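Local coordinates for protein pectate lyase 1 (Juniperus ashei, PDB 1PXZ) that has low pectate lyase activity, cleaving (1->4)-alpha-D-galacturonan by elimination with calcium as cofactor, and is a major allergen of cedar pollen, at residues A25-G29 with M213-V217; F109-H115 with T154-N160; I187-F193 with A218-P224; H239-Y245 with L262-F268. All coordinates share one frame. Residues are numbered along the deposited sequence.

Contacts 2, 3 and 4 each join two coils of the parallel beta-helix, whereas contact 1 lays a non-regular N-terminal segment on the outside of strand 214-218. Contacts 1, 3 and 4 are buried; the centres of 3 and 4 are 11 Å apart, and strands 221-222 and 244-245 are neighbours, with Phe-222 N 2.8 Å from Asn-244 O. Both span a bend where inward asparagines and aromatic rings follow one another from coil to coil. Contact 1 touches both, through Thr-216 O to Ile-187 N (2.7 Å) and Val-217 N to His-239 O (2.7 Å). Contact 2, 25 Å centre to centre from contact 4, is partly buried: methionines line its inner face, while charged and hydroxyl groups lie outside.

Contact 1: residues A25-G29 with M213-V217; sequences AVGFG and MKVTV
The extended backbone of Lys-214 (phi/psi -126/123), which opens strand 214-217, places CB over one face of the Phe-28 ring, 3.6 Å from its centroid and 7° off the normal, a CH-pi contact; chi1 m carries the rest of the lysine away. At Val-215 the backbone N lies 3.5 Å from Phe-28 CD2, while the side chain (chi1 t) points away, onto Leu-201 and Ile-187 in the interior of the parallel beta-helix. Segment 25-29, a loop following helix 5-9, therefore lies against the outer face of one strand of the coil, burying 247 Å². Thr-216 (chi1 m) meets it with OG1, which accepts a hydrogen bond from Phe-28 N (2.9 Å, 165°) and also bonds Tyr-321 OH. Gly-27 CA is 3.3 Å from that OG1 and 5.5 Å from Thr-216 CA; at phi/psi 83/-167 a CB here would come to 2.6 Å from OG1. Phe-28 itself has phi/psi -67/-21, with chi1 m and chi2 -58°.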
# COMPACT_ATOMS: atom_id res chain seq x y z
N ALA A 25 6.26 -12.65 -2.20
CA ALA A 25 6.36 -11.38 -1.47
C ALA A 25 7.74 -11.25 -0.81
O ALA A 25 8.30 -12.27 -0.38
CB ALA A 25 5.26 -11.28 -0.42
N VAL A 26 8.25 -10.03 -0.73
CA VAL A 26 9.52 -9.69 -0.09
C VAL A 26 9.25 -8.59 0.94
O VAL A 26 8.17 -7.99 0.96
CB VAL A 26 10.64 -9.25 -1.05
CG1 VAL A 26 10.90 -10.34 -2.09
CG2 VAL A 26 10.35 -7.93 -1.75
N GLY A 27 10.23 -8.34 1.82
CA GLY A 27 10.02 -7.26 2.78
C GLY A 27 9.21 -7.73 3.97
O GLY A 27 9.03 -8.94 4.14
N PHE A 28 8.74 -6.78 4.75
CA PHE A 28 8.08 -7.13 5.98
C PHE A 28 6.76 -7.85 5.77
O PHE A 28 6.30 -8.54 6.68
CB PHE A 28 7.86 -5.87 6.82
CG PHE A 28 9.16 -5.29 7.39
CD1 PHE A 28 9.97 -6.06 8.19
CD2 PHE A 28 9.52 -3.99 7.08
CE1 PHE A 28 11.16 -5.55 8.70
CE2 PHE A 28 10.71 -3.48 7.59
CZ PHE A 28 11.51 -4.25 8.39
N GLY A 29 6.12 -7.72 4.59
CA GLY A 29 4.89 -8.49 4.43
C GLY A 29 5.16 -9.81 3.75
O GLY A 29 4.24 -10.40 3.15
N MET A 213 5.53 -0.80 14.39
CA MET A 213 5.14 -0.96 12.98
C MET A 213 6.35 -1.12 12.08
O MET A 213 7.30 -0.33 12.19
CB MET A 213 4.33 0.26 12.55
CG MET A 213 3.99 0.33 11.07
SD MET A 213 3.09 1.87 10.73
CE MET A 213 4.36 3.08 11.10
N LYS A 214 6.33 -2.13 11.21
CA LYS A 214 7.38 -2.32 10.22
C LYS A 214 6.75 -2.43 8.83
O LYS A 214 5.88 -3.29 8.67
CB LYS A 214 8.20 -3.57 10.52
CG LYS A 214 8.86 -3.51 11.91
CD LYS A 214 9.64 -4.81 12.14
CE LYS A 214 10.72 -4.63 13.19
NZ LYS A 214 10.14 -4.18 14.49
N VAL A 215 7.17 -1.56 7.92
CA VAL A 215 6.56 -1.51 6.59
C VAL A 215 7.60 -1.40 5.48
O VAL A 215 8.55 -0.63 5.65
CB VAL A 215 5.60 -0.32 6.45
CG1 VAL A 215 5.06 -0.27 5.01
CG2 VAL A 215 4.45 -0.43 7.45
N THR A 216 7.41 -2.13 4.39
CA THR A 216 8.31 -2.08 3.24
C THR A 216 7.58 -1.37 2.10
O THR A 216 6.47 -1.81 1.79
CB THR A 216 8.77 -3.47 2.76
OG1 THR A 216 9.48 -4.14 3.81
CG2 THR A 216 9.74 -3.39 1.58
N VAL A 217 8.21 -0.32 1.57
CA VAL A 217 7.61 0.37 0.40
C VAL A 217 8.57 0.18 -0.76
O VAL A 217 9.61 0.86 -0.72
CB VAL A 217 7.35 1.85 0.71
CG1 VAL A 217 6.83 2.58 -0.54
CG2 VAL A 217 6.39 1.99 1.87

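Contact 2: residues F109-H115 with T154-N160; sequences FMRKVSH and TMRNVTN
Met-110, with 83 Å² covered by segment 154-160, sits where strand 109-111 runs parallel to strand 154-156, the axes 4.7 Å apart and 5° from alignment. Its N donates to Thr-154 O (2.8 Å), its O accepts from Arg-156 N (2.8 Å), and its side chain (chi1 m, chi2 t, chi3 m) turns to the inner face, with CE 3.4 Å from Met-155 CG and CB 3.7 Å from Val-158 CG2. Thr-154 (chi1 m), paired with Phe-109, faces outward, its CB 3.8 Å from Phe-109 CD2. These are successive coils of a parallel beta-helix, on the sheet beside the calcium site assigned by similarity: the side chains of Thr-154 and Asp-177 are about 4 Å apart. Arg-156, in register with Arg-111 (CA-CA 4.7 Å), lays its guanidinium face on Arg-111 CG, NH1 to CG being 3.2 Å, and its O accepts from Lys-112 N (2.9 Å). Both chains then bend at matched positive-phi residues, Lys-112 (54/49) and Asn-157 (56/47), where Lys-112 NZ donates to Asn-157 OD1 (2.7 Å). Past the bend the parallel pairing resumes: Thr-159 N donates to Val-113 O (3.2 Å), and Ser-114 OG and Thr-159 OG1 share a hydrogen bond of 2.9 Å.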
# COMPACT_ATOMS: atom_id res chain seq x y z
N PHE A 109 -11.37 -1.77 3.22
CA PHE A 109 -11.07 -1.64 4.63
C PHE A 109 -10.66 -2.99 5.21
O PHE A 109 -11.23 -4.02 4.89
CB PHE A 109 -12.29 -1.11 5.42
CG PHE A 109 -12.63 0.34 5.12
CD1 PHE A 109 -13.24 0.71 3.93
CD2 PHE A 109 -12.33 1.34 6.04
CE1 PHE A 109 -13.55 2.02 3.61
CE2 PHE A 109 -12.63 2.66 5.74
CZ PHE A 109 -13.24 2.99 4.55
N MET A 110 -9.64 -2.95 6.06
CA MET A 110 -9.23 -4.16 6.78
C MET A 110 -9.06 -3.80 8.25
O MET A 110 -8.36 -2.83 8.56
CB MET A 110 -7.94 -4.73 6.19
CG MET A 110 -8.13 -5.40 4.82
SD MET A 110 -6.60 -5.26 3.88
CE MET A 110 -6.73 -3.53 3.37
N ARG A 111 -9.70 -4.56 9.13
CA ARG A 111 -9.59 -4.20 10.55
C ARG A 111 -9.43 -5.46 11.40
O ARG A 111 -10.25 -6.37 11.36
CB ARG A 111 -10.79 -3.38 11.01
CG ARG A 111 -10.73 -2.99 12.48
CD ARG A 111 -12.12 -3.07 13.10
NE ARG A 111 -13.06 -2.17 12.44
CZ ARG A 111 -14.38 -2.31 12.41
NH1 ARG A 111 -14.95 -3.33 13.02
NH2 ARG A 111 -15.12 -1.41 11.76
N LYS A 112 -8.34 -5.54 12.15
CA LYS A 112 -8.12 -6.72 12.98
C LYS A 112 -8.17 -8.03 12.21
O LYS A 112 -8.85 -8.98 12.61
CB LYS A 112 -9.15 -6.76 14.12
CG LYS A 112 -9.04 -5.59 15.08
CD LYS A 112 -9.98 -5.79 16.27
CE LYS A 112 -9.53 -4.97 17.47
NZ LYS A 112 -8.38 -4.08 17.14
N VAL A 113 -7.45 -8.08 11.10
CA VAL A 113 -7.35 -9.28 10.27
C VAL A 113 -5.89 -9.45 9.84
O VAL A 113 -5.11 -8.49 9.96
CB VAL A 113 -8.25 -9.20 9.03
CG1 VAL A 113 -9.72 -9.18 9.41
CG2 VAL A 113 -7.91 -7.98 8.18
N SER A 114 -5.53 -10.62 9.35
CA SER A 114 -4.22 -10.91 8.79
C SER A 114 -4.30 -11.66 7.47
O SER A 114 -5.35 -12.25 7.19
CB SER A 114 -3.42 -11.84 9.73
OG SER A 114 -3.40 -11.23 11.00
N HIS A 115 -3.18 -11.63 6.76
CA HIS A 115 -3.04 -12.42 5.53
C HIS A 115 -4.04 -12.00 4.45
O HIS A 115 -4.90 -12.78 4.03
CB HIS A 115 -3.15 -13.94 5.81
CG HIS A 115 -2.01 -14.38 6.68
ND1 HIS A 115 -0.73 -14.57 6.21
CD2 HIS A 115 -1.95 -14.64 8.01
CE1 HIS A 115 0.06 -14.94 7.20
NE2 HIS A 115 -0.66 -15.00 8.30
N THR A 154 -7.67 1.03 3.56
CA THR A 154 -7.44 1.42 4.96
C THR A 154 -7.12 0.19 5.80
O THR A 154 -7.88 -0.78 5.67
CB THR A 154 -8.68 2.12 5.56
OG1 THR A 154 -8.91 3.34 4.85
CG2 THR A 154 -8.44 2.49 7.01
N MET A 155 -6.07 0.22 6.61
CA MET A 155 -5.73 -0.92 7.45
C MET A 155 -5.65 -0.48 8.91
O MET A 155 -4.91 0.46 9.21
CB MET A 155 -4.41 -1.58 7.03
CG MET A 155 -4.50 -2.32 5.69
SD MET A 155 -2.84 -2.74 5.08
CE MET A 155 -2.50 -1.14 4.31
N ARG A 156 -6.42 -1.14 9.77
CA ARG A 156 -6.43 -0.85 11.20
C ARG A 156 -6.13 -2.14 11.95
O ARG A 156 -6.89 -3.11 11.81
CB ARG A 156 -7.76 -0.27 11.64
CG ARG A 156 -7.86 0.15 13.08
CD ARG A 156 -9.24 0.71 13.39
NE ARG A 156 -9.99 0.09 14.45
CZ ARG A 156 -9.90 -1.02 15.14
NH1 ARG A 156 -8.94 -1.92 14.96
NH2 ARG A 156 -10.81 -1.28 16.08
N ASN A 157 -5.04 -2.18 12.70
CA ASN A 157 -4.73 -3.41 13.42
C ASN A 157 -4.63 -4.61 12.48
O ASN A 157 -5.21 -5.65 12.77
CB ASN A 157 -5.82 -3.68 14.46
CG ASN A 157 -5.21 -4.19 15.75
OD1 ASN A 157 -5.69 -3.87 16.82
ND2 ASN A 157 -4.14 -4.97 15.61
N VAL A 158 -3.90 -4.45 11.38
CA VAL A 158 -3.68 -5.51 10.41
C VAL A 158 -2.27 -6.06 10.43
O VAL A 158 -1.30 -5.30 10.55
CB VAL A 158 -3.97 -4.96 8.98
CG1 VAL A 158 -3.58 -5.99 7.94
CG2 VAL A 158 -5.44 -4.57 8.89
N THR A 159 -2.09 -7.38 10.31
CA THR A 159 -0.70 -7.86 10.18
C THR A 159 -0.59 -8.79 8.98
O THR A 159 -1.54 -9.49 8.59
CB THR A 159 -0.18 -8.59 11.44
OG1 THR A 159 -0.92 -9.81 11.59
CG2 THR A 159 -0.43 -7.79 12.71
N ASN A 160 0.58 -8.78 8.36
CA ASN A 160 0.82 -9.68 7.24
C ASN A 160 -0.11 -9.29 6.09
O ASN A 160 -1.05 -10.01 5.80
CB ASN A 160 0.60 -11.14 7.64
CG ASN A 160 1.67 -11.60 8.60
OD1 ASN A 160 2.84 -11.25 8.41
ND2 ASN A 160 1.29 -12.35 9.62
O HOH W 1 -4.12 -8.12 13.28

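Contact 3: residues I187-F193 with A218-P224; sequences ISNNHFF and AFNQFGP
The ring of Phe-192 lies almost parallel to that of Phe-222 (planes at 11°) but is slid along it, so overlap is slight: the centroids are 5.0 Å apart, with CD1 of Phe-192 3.4 Å from CE1 of Phe-222. Both rings (chi1 m) stand in an internal row of aromatic side chains of a parallel beta-helix; the next, Tyr-245, stacks on Phe-222. Segments 187-193 and 218-224 pair in parallel, Ser-188 with Ala-218, His-191 with Gln-221 and Phe-192 with Phe-222. Hydrogen bonds run from Ala-218 N to Ile-187 O (3.0 Å), Gln-221 N to Asn-190 O (2.9 Å), Phe-192 N to Gln-221 O (3.0 Å) and Gly-223 N to Phe-192 O (2.7 Å). Between the strands, both chains bend through positive phi at Asn-189 (60/20) and Phe-219 (63/29); the following Asn-190 and Asn-220 share chi1 m, consistent with the asparagine stack of pectate lyases. Residues 218-224 fall within an IgE-binding region. A cis peptide precedes Pro-224, and His-191 (chi1 t) donates from NE2 to Gly-223 O at 2.8 Å.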
# COMPACT_ATOMS: atom_id res chain seq x y z
N ILE A 187 4.23 -2.83 0.57
CA ILE A 187 3.46 -2.07 -0.42
C ILE A 187 4.35 -1.98 -1.64
O ILE A 187 5.35 -1.25 -1.60
CB ILE A 187 3.10 -0.72 0.18
CG1 ILE A 187 2.15 -0.85 1.39
CG2 ILE A 187 2.57 0.25 -0.87
CD1 ILE A 187 2.13 0.37 2.28
N SER A 188 4.02 -2.71 -2.69
CA SER A 188 5.00 -2.88 -3.77
C SER A 188 4.39 -2.78 -5.16
O SER A 188 3.22 -3.14 -5.33
CB SER A 188 5.68 -4.26 -3.64
OG SER A 188 4.71 -5.31 -3.61
N ASN A 189 5.18 -2.31 -6.14
CA ASN A 189 4.78 -2.38 -7.54
C ASN A 189 3.49 -1.59 -7.81
O ASN A 189 2.88 -1.89 -8.84
CB ASN A 189 4.54 -3.83 -7.98
CG ASN A 189 5.80 -4.67 -8.01
OD1 ASN A 189 6.79 -4.27 -8.63
ND2 ASN A 189 5.77 -5.85 -7.36
N ASN A 190 3.09 -0.67 -6.97
CA ASN A 190 1.87 0.10 -7.23
C ASN A 190 2.15 1.36 -8.05
O ASN A 190 3.28 1.83 -8.05
CB ASN A 190 1.25 0.57 -5.92
CG ASN A 190 0.95 -0.61 -5.00
OD1 ASN A 190 1.62 -0.80 -3.97
ND2 ASN A 190 -0.06 -1.38 -5.39
N HIS A 191 1.12 1.91 -8.70
CA HIS A 191 1.27 3.21 -9.38
C HIS A 191 0.37 4.19 -8.65
O HIS A 191 -0.84 3.97 -8.67
CB HIS A 191 0.95 3.10 -10.85
CG HIS A 191 1.10 4.37 -11.64
ND1 HIS A 191 0.51 4.56 -12.87
CD2 HIS A 191 1.79 5.51 -11.36
CE1 HIS A 191 0.82 5.77 -13.32
NE2 HIS A 191 1.60 6.37 -12.42
N PHE A 192 0.92 5.19 -7.98
CA PHE A 192 0.14 6.21 -7.28
C PHE A 192 0.15 7.48 -8.11
O PHE A 192 1.26 7.93 -8.47
CB PHE A 192 0.74 6.53 -5.91
CG PHE A 192 0.89 5.36 -4.95
CD1 PHE A 192 2.05 4.60 -5.01
CD2 PHE A 192 -0.10 5.05 -4.04
CE1 PHE A 192 2.22 3.52 -4.16
CE2 PHE A 192 0.07 3.99 -3.17
CZ PHE A 192 1.22 3.23 -3.24
N PHE A 193 -1.00 8.08 -8.41
CA PHE A 193 -0.94 9.26 -9.30
C PHE A 193 -2.19 10.13 -9.15
O PHE A 193 -3.21 9.68 -8.62
CB PHE A 193 -0.72 8.84 -10.75
CG PHE A 193 -1.86 8.01 -11.36
CD1 PHE A 193 -1.92 6.64 -11.16
CD2 PHE A 193 -2.84 8.61 -12.13
CE1 PHE A 193 -2.93 5.90 -11.74
CE2 PHE A 193 -3.88 7.87 -12.70
CZ PHE A 193 -3.92 6.50 -12.48
N ALA A 218 8.25 -0.69 -1.72
CA ALA A 218 9.22 -1.02 -2.76
C ALA A 218 8.70 -1.11 -4.19
O ALA A 218 7.63 -1.66 -4.44
CB ALA A 218 9.87 -2.35 -2.39
N PHE A 219 9.49 -0.63 -5.13
CA PHE A 219 9.25 -0.74 -6.56
C PHE A 219 7.96 -0.04 -7.00
O PHE A 219 7.34 -0.44 -8.00
CB PHE A 219 9.22 -2.21 -7.01
CG PHE A 219 10.34 -3.06 -6.42
CD1 PHE A 219 11.64 -2.80 -6.80
CD2 PHE A 219 10.05 -4.09 -5.54
CE1 PHE A 219 12.68 -3.57 -6.27
CE2 PHE A 219 11.08 -4.84 -4.99
CZ PHE A 219 12.39 -4.56 -5.35
N ASN A 220 7.57 1.01 -6.29
CA ASN A 220 6.37 1.76 -6.64
C ASN A 220 6.72 2.92 -7.57
O ASN A 220 7.84 3.43 -7.51
CB ASN A 220 5.67 2.32 -5.40
CG ASN A 220 5.31 1.27 -4.37
OD1 ASN A 220 5.96 1.10 -3.34
ND2 ASN A 220 4.24 0.54 -4.65
N GLN A 221 5.76 3.31 -8.39
CA GLN A 221 5.86 4.51 -9.20
C GLN A 221 5.07 5.60 -8.49
O GLN A 221 3.85 5.47 -8.37
CB GLN A 221 5.34 4.30 -10.64
CG GLN A 221 5.26 5.64 -11.39
CD GLN A 221 6.66 6.21 -11.66
OE1 GLN A 221 7.57 5.53 -12.10
NE2 GLN A 221 6.85 7.49 -11.39
N PHE A 222 5.73 6.65 -8.00
CA PHE A 222 5.04 7.72 -7.31
C PHE A 222 4.85 8.90 -8.24
O PHE A 222 5.79 9.68 -8.50
CB PHE A 222 5.85 8.17 -6.08
CG PHE A 222 5.69 7.21 -4.92
CD1 PHE A 222 4.49 7.08 -4.25
CD2 PHE A 222 6.77 6.45 -4.51
CE1 PHE A 222 4.35 6.21 -3.17
CE2 PHE A 222 6.65 5.55 -3.45
CZ PHE A 222 5.44 5.42 -2.80
N GLY A 223 3.64 9.06 -8.77
CA GLY A 223 3.41 10.13 -9.72
C GLY A 223 3.14 9.66 -11.12
O GLY A 223 3.14 8.45 -11.43
N PRO A 224 2.86 10.56 -12.07
CA PRO A 224 2.88 12.01 -11.91
C PRO A 224 1.74 12.61 -11.09
O PRO A 224 0.74 11.93 -10.84
CB PRO A 224 2.67 12.54 -13.35
CG PRO A 224 2.86 11.39 -14.26
CD PRO A 224 2.51 10.16 -13.46
O HOH W 2 6.99 -2.09 -10.27

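Contact 4: residues H239-Y245 with L262-F268; sequences HVANNNY and LSEGNSF
Strands 239-241 and 262-264 run parallel, axes 4.7 Å apart at 11°, and pairing resumes after a shared bend at Asn-244 with Ser-267 and Tyr-245 with Phe-268, as expected of adjacent parallel beta-helix coils. Val-240 N donates to Leu-262 O (2.8 Å), Glu-264 N to Val-240 O (2.9 Å) and Asn-242 N to Glu-264 O (3.0 Å); beyond the bend, Ser-267 N donates to Asn-243 O (3.0 Å) and Tyr-245 N to Ser-267 O (2.8 Å). Both bends have positive phi, at Asn-242 (52/45) and at Gly-265 (67/26), where that conformation suits glycine. On one face His-239 (chi1 t) donates from NE2 to Glu-264 OE1 (3.0 Å), a histidine-carboxylate hydrogen bond; Tyr-321 binds the other ring nitrogen and Arg-300 forms a salt bridge with Glu-264. On the opposite face Tyr-245 and Phe-268 (both chi1 m) meet obliquely, centroids 4.8 Å apart and planes at 34°. Asn-266, placed as in the asparagine row of pectate lyases, accepts from Asn-243 N at OD1 (2.9 Å), while its ND2 donates to Val-240 O (2.8 Å).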
# COMPACT_ATOMS: atom_id res chain seq x y z
N HIS A 239 11.05 0.94 5.38
CA HIS A 239 12.09 0.75 4.37
C HIS A 239 11.56 1.19 3.01
O HIS A 239 10.64 0.56 2.48
CB HIS A 239 12.57 -0.70 4.35
CG HIS A 239 13.72 -0.98 3.44
ND1 HIS A 239 13.88 -2.15 2.76
CD2 HIS A 239 14.77 -0.17 3.11
CE1 HIS A 239 14.98 -2.10 2.03
NE2 HIS A 239 15.55 -0.91 2.23
N VAL A 240 12.11 2.26 2.46
CA VAL A 240 11.64 2.80 1.17
C VAL A 240 12.67 2.47 0.10
O VAL A 240 13.71 3.13 0.05
CB VAL A 240 11.41 4.32 1.27
CG1 VAL A 240 10.83 4.88 -0.04
CG2 VAL A 240 10.44 4.66 2.39
N ALA A 241 12.41 1.46 -0.74
CA ALA A 241 13.46 0.92 -1.59
C ALA A 241 13.13 0.82 -3.07
O ALA A 241 12.08 0.25 -3.41
CB ALA A 241 13.80 -0.50 -1.10
N ASN A 242 13.98 1.30 -3.97
CA ASN A 242 13.83 1.15 -5.41
C ASN A 242 12.45 1.60 -5.92
O ASN A 242 11.81 0.95 -6.75
CB ASN A 242 14.09 -0.29 -5.82
CG ASN A 242 15.59 -0.55 -5.95
OD1 ASN A 242 16.43 0.34 -6.07
ND2 ASN A 242 15.89 -1.83 -5.95
N ASN A 243 12.02 2.76 -5.40
CA ASN A 243 10.83 3.40 -5.95
C ASN A 243 11.22 4.53 -6.90
O ASN A 243 12.32 5.05 -6.77
CB ASN A 243 9.97 3.99 -4.83
CG ASN A 243 9.69 3.03 -3.69
OD1 ASN A 243 10.36 2.99 -2.65
ND2 ASN A 243 8.63 2.26 -3.89
N ASN A 244 10.33 4.93 -7.80
CA ASN A 244 10.61 6.00 -8.77
C ASN A 244 9.71 7.19 -8.52
O ASN A 244 8.48 7.04 -8.47
CB ASN A 244 10.40 5.43 -10.18
CG ASN A 244 11.00 6.26 -11.29
OD1 ASN A 244 12.02 6.91 -11.11
ND2 ASN A 244 10.39 6.25 -12.47
N TYR A 245 10.25 8.39 -8.33
CA TYR A 245 9.45 9.54 -7.97
C TYR A 245 9.47 10.61 -9.08
O TYR A 245 10.55 11.11 -9.40
CB TYR A 245 9.91 10.20 -6.67
CG TYR A 245 9.75 9.43 -5.38
CD1 TYR A 245 10.65 8.39 -5.11
CD2 TYR A 245 8.76 9.70 -4.46
CE1 TYR A 245 10.53 7.67 -3.94
CE2 TYR A 245 8.63 8.99 -3.27
CZ TYR A 245 9.54 7.97 -3.04
OH TYR A 245 9.45 7.22 -1.88
N LEU A 262 14.39 4.42 6.18
CA LEU A 262 15.51 3.89 5.45
C LEU A 262 15.23 3.97 3.95
O LEU A 262 14.58 3.10 3.37
CB LEU A 262 15.85 2.48 5.91
CG LEU A 262 15.98 2.34 7.45
CD1 LEU A 262 16.41 0.93 7.81
CD2 LEU A 262 16.95 3.36 8.02
N SER A 263 15.73 5.06 3.36
CA SER A 263 15.60 5.29 1.93
C SER A 263 16.78 4.68 1.19
O SER A 263 17.92 5.04 1.48
CB SER A 263 15.50 6.80 1.66
OG SER A 263 15.57 7.05 0.26
N GLU A 264 16.53 3.73 0.29
CA GLU A 264 17.61 3.06 -0.42
C GLU A 264 17.30 2.85 -1.89
O GLU A 264 16.25 2.25 -2.21
CB GLU A 264 17.82 1.72 0.29
CG GLU A 264 18.96 0.87 -0.24
CD GLU A 264 19.23 -0.36 0.60
OE1 GLU A 264 18.42 -0.70 1.50
OE2 GLU A 264 20.28 -0.99 0.33
N GLY A 265 18.14 3.32 -2.79
CA GLY A 265 17.97 3.04 -4.20
C GLY A 265 16.74 3.66 -4.82
O GLY A 265 16.23 3.15 -5.84
N ASN A 266 16.23 4.76 -4.28
CA ASN A 266 15.11 5.48 -4.89
C ASN A 266 15.61 6.44 -5.96
O ASN A 266 16.79 6.81 -5.93
CB ASN A 266 14.36 6.25 -3.80
CG ASN A 266 13.74 5.28 -2.81
OD1 ASN A 266 12.90 4.47 -3.22
ND2 ASN A 266 14.14 5.35 -1.55
N SER A 267 14.74 6.87 -6.88
CA SER A 267 15.13 7.90 -7.84
C SER A 267 14.16 9.07 -7.67
O SER A 267 12.94 8.90 -7.78
CB SER A 267 15.13 7.37 -9.26
OG SER A 267 15.35 8.42 -10.21
N PHE A 268 14.69 10.25 -7.35
CA PHE A 268 13.85 11.39 -7.02
C PHE A 268 14.06 12.49 -8.06
O PHE A 268 15.20 12.95 -8.20
CB PHE A 268 14.18 11.93 -5.63
CG PHE A 268 14.11 11.01 -4.43
CD1 PHE A 268 12.89 10.67 -3.86
CD2 PHE A 268 15.27 10.48 -3.87
CE1 PHE A 268 12.86 9.83 -2.75
CE2 PHE A 268 15.24 9.65 -2.76
CZ PHE A 268 14.02 9.33 -2.18
O HOH W 3 12.88 9.97 -10.72